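Local atomic coordinates of putative polyketide cyclase (PDB entry 3F7X), a protein that is of unknown function but has a SnoaL-like domain and may act as a polyketide cyclase. Residues A[91-104]-A[116-129]. Numbering follows the deposited sequence.
Sequences GSRAAAEFTVHGQY and GQTYVLPAGAFFYI. With EDO (1,2-ethanediol), chain I.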
loop_
_atom_site.group_PDB
_atom_site.type_symbol
_atom_site.label_atom_id
_atom_site.label_comp_id
_atom_site.label_asym_id
_atom_site.label_seq_id
_atom_site.Cartn_x
_atom_site.Cartn_y
_atom_site.Cartn_z
ATOM N N GLY A 91 -12.420 -14.588 -0.991
ATOM C CA GLY A 91 -11.445 -14.490 -2.090
ATOM C C GLY A 91 -11.733 -13.394 -3.090
ATOM O O GLY A 91 -11.145 -13.375 -4.162
ATOM N N SER A 92 -12.564 -12.423 -2.755
ATOM C CA SER A 92 -12.755 -11.258 -3.589
ATOM C C SER A 92 -11.707 -10.191 -3.393
ATOM O O SER A 92 -11.618 -9.285 -4.200
ATOM C CB SER A 92 -14.157 -10.660 -3.357
ATOM O OG SER A 92 -14.379 -10.294 -2.006
ATOM N N ARG A 93 -10.989 -10.242 -2.271
ATOM C CA ARG A 93 -9.984 -9.223 -1.965
ATOM C C ARG A 93 -8.704 -9.927 -1.520
ATOM O O ARG A 93 -8.749 -10.956 -0.836
ATOM C CB ARG A 93 -10.514 -8.256 -0.903
ATOM C CG ARG A 93 -11.775 -7.499 -1.312
ATOM C CD ARG A 93 -11.593 -6.460 -2.384
ATOM N NE ARG A 93 -10.935 -5.270 -1.850
ATOM C CZ ARG A 93 -11.577 -4.275 -1.261
ATOM N NH1 ARG A 93 -12.897 -4.265 -1.175
ATOM N NH2 ARG A 93 -10.915 -3.255 -0.749
ATOM N N ALA A 94 -7.557 -9.346 -1.868
ATOM C CA ALA A 94 -6.283 -9.881 -1.482
ATOM C C ALA A 94 -5.299 -8.733 -1.335
ATOM O O ALA A 94 -5.516 -7.621 -1.851
ATOM C CB ALA A 94 -5.770 -10.968 -2.484
ATOM N N ALA A 95 -4.182 -9.038 -0.691
ATOM C CA ALA A 95 -3.109 -8.083 -0.483
ATOM C C ALA A 95 -1.808 -8.846 -0.466
ATOM O O ALA A 95 -1.765 -10.001 -0.045
ATOM C CB ALA A 95 -3.307 -7.320 0.845
ATOM N N ALA A 96 -0.734 -8.193 -0.885
ATOM C CA ALA A 96 0.585 -8.790 -0.834
ATOM C C ALA A 96 1.580 -7.729 -0.388
ATOM O O ALA A 96 1.522 -6.596 -0.847
ATOM C CB ALA A 96 1.008 -9.404 -2.200
ATOM N N GLU A 97 2.521 -8.163 0.461
ATOM C CA GLU A 97 3.654 -7.334 0.842
ATOM C C GLU A 97 4.935 -8.092 0.521
ATOM O O GLU A 97 4.978 -9.314 0.626
ATOM C CB GLU A 97 3.605 -6.969 2.337
ATOM C CG GLU A 97 4.428 -5.755 2.628
ATOM C CD GLU A 97 4.371 -5.223 4.046
ATOM O OE1 GLU A 97 4.107 -6.028 4.966
ATOM O OE2 GLU A 97 4.709 -4.026 4.215
ATOM N N PHE A 98 5.966 -7.387 0.106
ATOM C CA PHE A 98 7.178 -7.998 -0.390
ATOM C C PHE A 98 8.303 -6.982 -0.445
ATOM O O PHE A 98 8.110 -5.773 -0.257
ATOM C CB PHE A 98 6.920 -8.628 -1.773
ATOM C CG PHE A 98 6.191 -7.737 -2.728
ATOM C CD1 PHE A 98 6.856 -6.819 -3.498
ATOM C CD2 PHE A 98 4.826 -7.806 -2.816
ATOM C CE1 PHE A 98 6.170 -5.992 -4.348
ATOM C CE2 PHE A 98 4.138 -6.959 -3.655
ATOM C CZ PHE A 98 4.798 -6.054 -4.417
ATOM N N THR A 99 9.488 -7.494 -0.740
ATOM C CA THR A 99 10.683 -6.672 -0.929
ATOM C C THR A 99 11.072 -6.734 -2.396
ATOM O O THR A 99 11.293 -7.813 -2.955
ATOM C CB THR A 99 11.861 -7.150 -0.078
ATOM O OG1 THR A 99 11.456 -7.153 1.279
ATOM C CG2 THR A 99 13.054 -6.210 -0.262
ATOM N N VAL A 100 11.143 -5.573 -3.024
ATOM C CA VAL A 100 11.590 -5.441 -4.404
ATOM C C VAL A 100 13.111 -5.362 -4.462
ATOM O O VAL A 100 13.704 -4.505 -3.841
ATOM C CB VAL A 100 10.997 -4.192 -5.067
ATOM C CG1 VAL A 100 11.482 -4.084 -6.509
ATOM C CG2 VAL A 100 9.466 -4.193 -4.993
ATOM N N HIS A 101 13.706 -6.281 -5.213
ATOM C CA HIS A 101 15.117 -6.245 -5.577
ATOM C C HIS A 101 15.185 -5.934 -7.061
ATOM O O HIS A 101 14.751 -6.728 -7.872
ATOM C CB HIS A 101 15.799 -7.589 -5.322
ATOM C CG HIS A 101 15.848 -7.955 -3.886
ATOM N ND1 HIS A 101 16.951 -7.718 -3.099
ATOM C CD2 HIS A 101 14.895 -8.453 -3.069
ATOM C CE1 HIS A 101 16.683 -8.102 -1.860
ATOM N NE2 HIS A 101 15.446 -8.556 -1.819
ATOM N N GLY A 102 15.716 -4.782 -7.423
ATOM C CA GLY A 102 15.655 -4.350 -8.817
ATOM C C GLY A 102 16.958 -3.822 -9.347
ATOM O O GLY A 102 17.886 -3.475 -8.598
ATOM N N GLN A 103 16.998 -3.722 -10.663
ATOM C CA GLN A 103 18.069 -3.057 -11.365
ATOM C C GLN A 103 17.436 -2.146 -12.434
ATOM O O GLN A 103 16.544 -2.570 -13.145
ATOM C CB GLN A 103 18.997 -4.071 -12.044
ATOM C CG GLN A 103 20.274 -3.401 -12.568
ATOM C CD GLN A 103 21.358 -4.343 -13.030
ATOM O OE1 GLN A 103 21.101 -5.469 -13.430
ATOM N NE2 GLN A 103 22.581 -3.859 -13.005
ATOM N N TYR A 104 17.908 -0.903 -12.481
ATOM C CA TYR A 104 17.390 0.113 -13.407
ATOM C C TYR A 104 18.268 0.104 -14.655
ATOM O O TYR A 104 19.448 0.471 -14.602
ATOM C CB TYR A 104 17.410 1.459 -12.697
ATOM C CG TYR A 104 16.704 2.601 -13.374
ATOM C CD1 TYR A 104 15.723 2.403 -14.334
ATOM C CD2 TYR A 104 16.990 3.908 -13.018
ATOM C CE1 TYR A 104 15.103 3.490 -14.939
ATOM C CE2 TYR A 104 16.361 4.984 -13.600
ATOM C CZ TYR A 104 15.411 4.786 -14.573
ATOM O OH TYR A 104 14.758 5.845 -15.197
ATOM N N GLY A 116 22.191 1.109 -14.596
ATOM C CA GLY A 116 22.347 -0.208 -14.021
ATOM C C GLY A 116 22.381 -0.221 -12.515
ATOM O O GLY A 116 22.802 -1.222 -11.921
ATOM N N GLN A 117 21.872 0.840 -11.886
ATOM C CA GLN A 117 21.968 0.818 -10.466
ATOM C C GLN A 117 20.922 -0.146 -9.845
ATOM O O GLN A 117 19.876 -0.454 -10.409
ATOM C CB GLN A 117 21.982 2.230 -9.914
ATOM C CG GLN A 117 20.733 3.030 -10.140
ATOM C CD GLN A 117 20.676 3.652 -11.520
ATOM O OE1 GLN A 117 20.713 2.952 -12.539
ATOM N NE2 GLN A 117 20.574 4.975 -11.565
ATOM N N THR A 118 21.290 -0.671 -8.683
ATOM C CA THR A 118 20.415 -1.584 -7.973
ATOM C C THR A 118 19.585 -0.830 -6.945
ATOM O O THR A 118 19.986 0.227 -6.450
ATOM C CB THR A 118 21.210 -2.699 -7.329
ATOM O OG1 THR A 118 22.123 -2.119 -6.426
ATOM C CG2 THR A 118 21.968 -3.501 -8.373
ATOM N N TYR A 119 18.447 -1.393 -6.580
ATOM C CA TYR A 119 17.642 -0.839 -5.532
ATOM C C TYR A 119 16.952 -1.961 -4.793
ATOM O O TYR A 119 16.677 -3.013 -5.361
ATOM C CB TYR A 119 16.625 0.157 -6.115
ATOM C CG TYR A 119 15.767 -0.333 -7.273
ATOM C CD1 TYR A 119 16.206 -0.207 -8.579
ATOM C CD2 TYR A 119 14.533 -0.924 -7.071
ATOM C CE1 TYR A 119 15.396 -0.631 -9.651
ATOM C CE2 TYR A 119 13.743 -1.333 -8.121
ATOM C CZ TYR A 119 14.186 -1.184 -9.421
ATOM O OH TYR A 119 13.415 -1.607 -10.473
ATOM N N VAL A 120 16.624 -1.703 -3.538
ATOM C CA VAL A 120 15.950 -2.671 -2.687
ATOM C C VAL A 120 14.976 -1.870 -1.855
ATOM O O VAL A 120 15.400 -0.947 -1.130
ATOM C CB VAL A 120 16.914 -3.473 -1.778
ATOM C CG1 VAL A 120 16.119 -4.466 -0.923
ATOM C CG2 VAL A 120 18.030 -4.175 -2.575
ATOM N N LEU A 121 13.694 -2.196 -1.924
ATOM C CA LEU A 121 12.726 -1.486 -1.062
ATOM C C LEU A 121 11.460 -2.274 -0.893
ATOM O O LEU A 121 11.096 -3.089 -1.748
ATOM C CB LEU A 121 12.379 -0.054 -1.512
ATOM C CG LEU A 121 11.530 0.066 -2.792
ATOM C CD1 LEU A 121 11.096 1.518 -2.853
ATOM C CD2 LEU A 121 12.292 -0.388 -3.956
ATOM N N PRO A 122 10.793 -2.074 0.256
ATOM C CA PRO A 122 9.528 -2.720 0.443
ATOM C C PRO A 122 8.483 -2.170 -0.510
ATOM O O PRO A 122 8.559 -1.011 -0.937
ATOM C CB PRO A 122 9.151 -2.363 1.893
ATOM C CG PRO A 122 10.082 -1.462 2.348
ATOM C CD PRO A 122 11.193 -1.309 1.447
ATOM N N ALA A 123 7.470 -2.975 -0.795
ATOM C CA ALA A 123 6.353 -2.554 -1.602
ATOM C C ALA A 123 5.178 -3.438 -1.233
ATOM O O ALA A 123 5.283 -4.377 -0.443
ATOM C CB ALA A 123 6.684 -2.653 -3.110
ATOM N N GLY A 124 4.012 -3.128 -1.783
ATOM C CA GLY A 124 2.854 -3.961 -1.559
ATOM C C GLY A 124 1.845 -3.703 -2.660
ATOM O O GLY A 124 1.999 -2.784 -3.478
ATOM N N ALA A 125 0.803 -4.508 -2.670
ATOM C CA ALA A 125 -0.291 -4.352 -3.610
ATOM C C ALA A 125 -1.577 -4.823 -2.985
ATOM O O ALA A 125 -1.583 -5.707 -2.128
ATOM C CB ALA A 125 -0.004 -5.108 -4.907
ATOM N N PHE A 126 -2.661 -4.229 -3.459
ATOM C CA PHE A 126 -3.999 -4.674 -3.131
ATOM C C PHE A 126 -4.715 -5.106 -4.408
ATOM O O PHE A 126 -4.503 -4.528 -5.484
ATOM C CB PHE A 126 -4.810 -3.558 -2.452
ATOM C CG PHE A 126 -4.317 -3.252 -1.047
ATOM C CD1 PHE A 126 -4.812 -3.991 0.032
ATOM C CD2 PHE A 126 -3.340 -2.314 -0.797
ATOM C CE1 PHE A 126 -4.340 -3.758 1.298
ATOM C CE2 PHE A 126 -2.898 -2.106 0.466
ATOM C CZ PHE A 126 -3.406 -2.807 1.494
ATOM N N PHE A 127 -5.579 -6.113 -4.251
ATOM C CA PHE A 127 -6.267 -6.740 -5.370
ATOM C C PHE A 127 -7.756 -6.832 -5.113
ATOM O O PHE A 127 -8.197 -7.099 -3.977
ATOM C CB PHE A 127 -5.756 -8.163 -5.566
ATOM C CG PHE A 127 -4.297 -8.261 -5.862
ATOM C CD1 PHE A 127 -3.389 -8.317 -4.838
ATOM C CD2 PHE A 127 -3.832 -8.274 -7.149
ATOM C CE1 PHE A 127 -2.025 -8.385 -5.099
ATOM C CE2 PHE A 127 -2.462 -8.353 -7.420
ATOM C CZ PHE A 127 -1.569 -8.422 -6.391
ATOM N N TYR A 128 -8.544 -6.684 -6.181
ATOM C CA TYR A 128 -9.941 -7.099 -6.230
ATOM C C TYR A 128 -10.004 -8.207 -7.271
ATOM O O TYR A 128 -9.436 -8.070 -8.360
ATOM C CB TYR A 128 -10.842 -5.933 -6.632
ATOM C CG TYR A 128 -12.265 -6.299 -6.918
ATOM C CD1 TYR A 128 -13.047 -6.957 -5.980
ATOM C CD2 TYR A 128 -12.830 -6.010 -8.138
ATOM C CE1 TYR A 128 -14.364 -7.288 -6.251
ATOM C CE2 TYR A 128 -14.164 -6.352 -8.413
ATOM C CZ TYR A 128 -14.895 -6.988 -7.468
ATOM O OH TYR A 128 -16.204 -7.322 -7.731
ATOM N N ILE A 129 -10.684 -9.287 -6.918
ATOM C CA ILE A 129 -10.794 -10.496 -7.714
ATOM C C ILE A 129 -12.265 -10.780 -7.963
ATOM O O ILE A 129 -13.076 -10.730 -7.047
ATOM C CB ILE A 129 -10.122 -11.677 -6.992
ATOM C CG1 ILE A 129 -8.618 -11.394 -6.909
ATOM C CG2 ILE A 129 -10.397 -13.035 -7.688
ATOM C CD1 ILE A 129 -7.922 -12.218 -5.859
HETATM C C1 EDO I . 8.138 -6.081 4.536
HETATM O O1 EDO I . 8.876 -7.093 5.248
HETATM C C2 EDO I . 8.694 -5.946 3.130
HETATM O O2 EDO I . 8.991 -7.266 2.643
HETATM O O HOH W 1 -8.100 -5.517 -1.418
HETATM O O HOH W 2 5.282 -2.567 1.983
#
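From the Arg93-Tyr128 pair to the Gln103-Thr118 pair, strands 93-104 and 118-129 run antiparallel, hydrogen-bonded and non-hydrogen-bonded pairs alternating without a break, their axes at 147°. Where glycine meets tyrosine, the Tyr119 ring lies back over the neighbouring strand: CG sits between the backbone N and the carbonyl carbon (chi1 52°), and Gly102 CA makes a CH-pi contact 3.7 Å from the ring centroid. A CB on Gly102 would run into that ring. Val100 CG1 touches Tyr119 CE2 at 3.9 Å, and Tyr119 OH hydrogen-bonds to Glu78 OE2 on strand 76-87. Replacing Tyr119 by alanine is likely to open a gap over Gly102 and leave the Glu78 carboxylate without this hydroxyl partner. On the same face Phe98 folds over the backbone in the same way, with Ala123 O 4.0 Å above the centre of its ring and its CE1 3.6 Å from Ala123 CB. Val100 CG2 also touches that Ala123 methyl. Just beyond Gly102, on the opposite face, the extended Gln103 side chain donates from NE2 to Gly116 O, 2.9 Å and nearly straight at 171°. Gln103 shares this face with Ala95, whose CB rests on Phe126 CE1 at 3.7 Å, and with Glu97, whose OE2 accepts from a water that also bonds weakly to Ala123 O. Here Glu97 forms salt bridges with Arg93 and Arg136 of the second subunit, and Phe126 meets Phe126 of that subunit. Such a long, curved hairpin, with helices packed on one face and a dimer partner on the other, is characteristic of the NTF2-like alpha+beta fold of SnoaL-like domains; an unidentified ligand beside Ala123 is consistent with a pocket there.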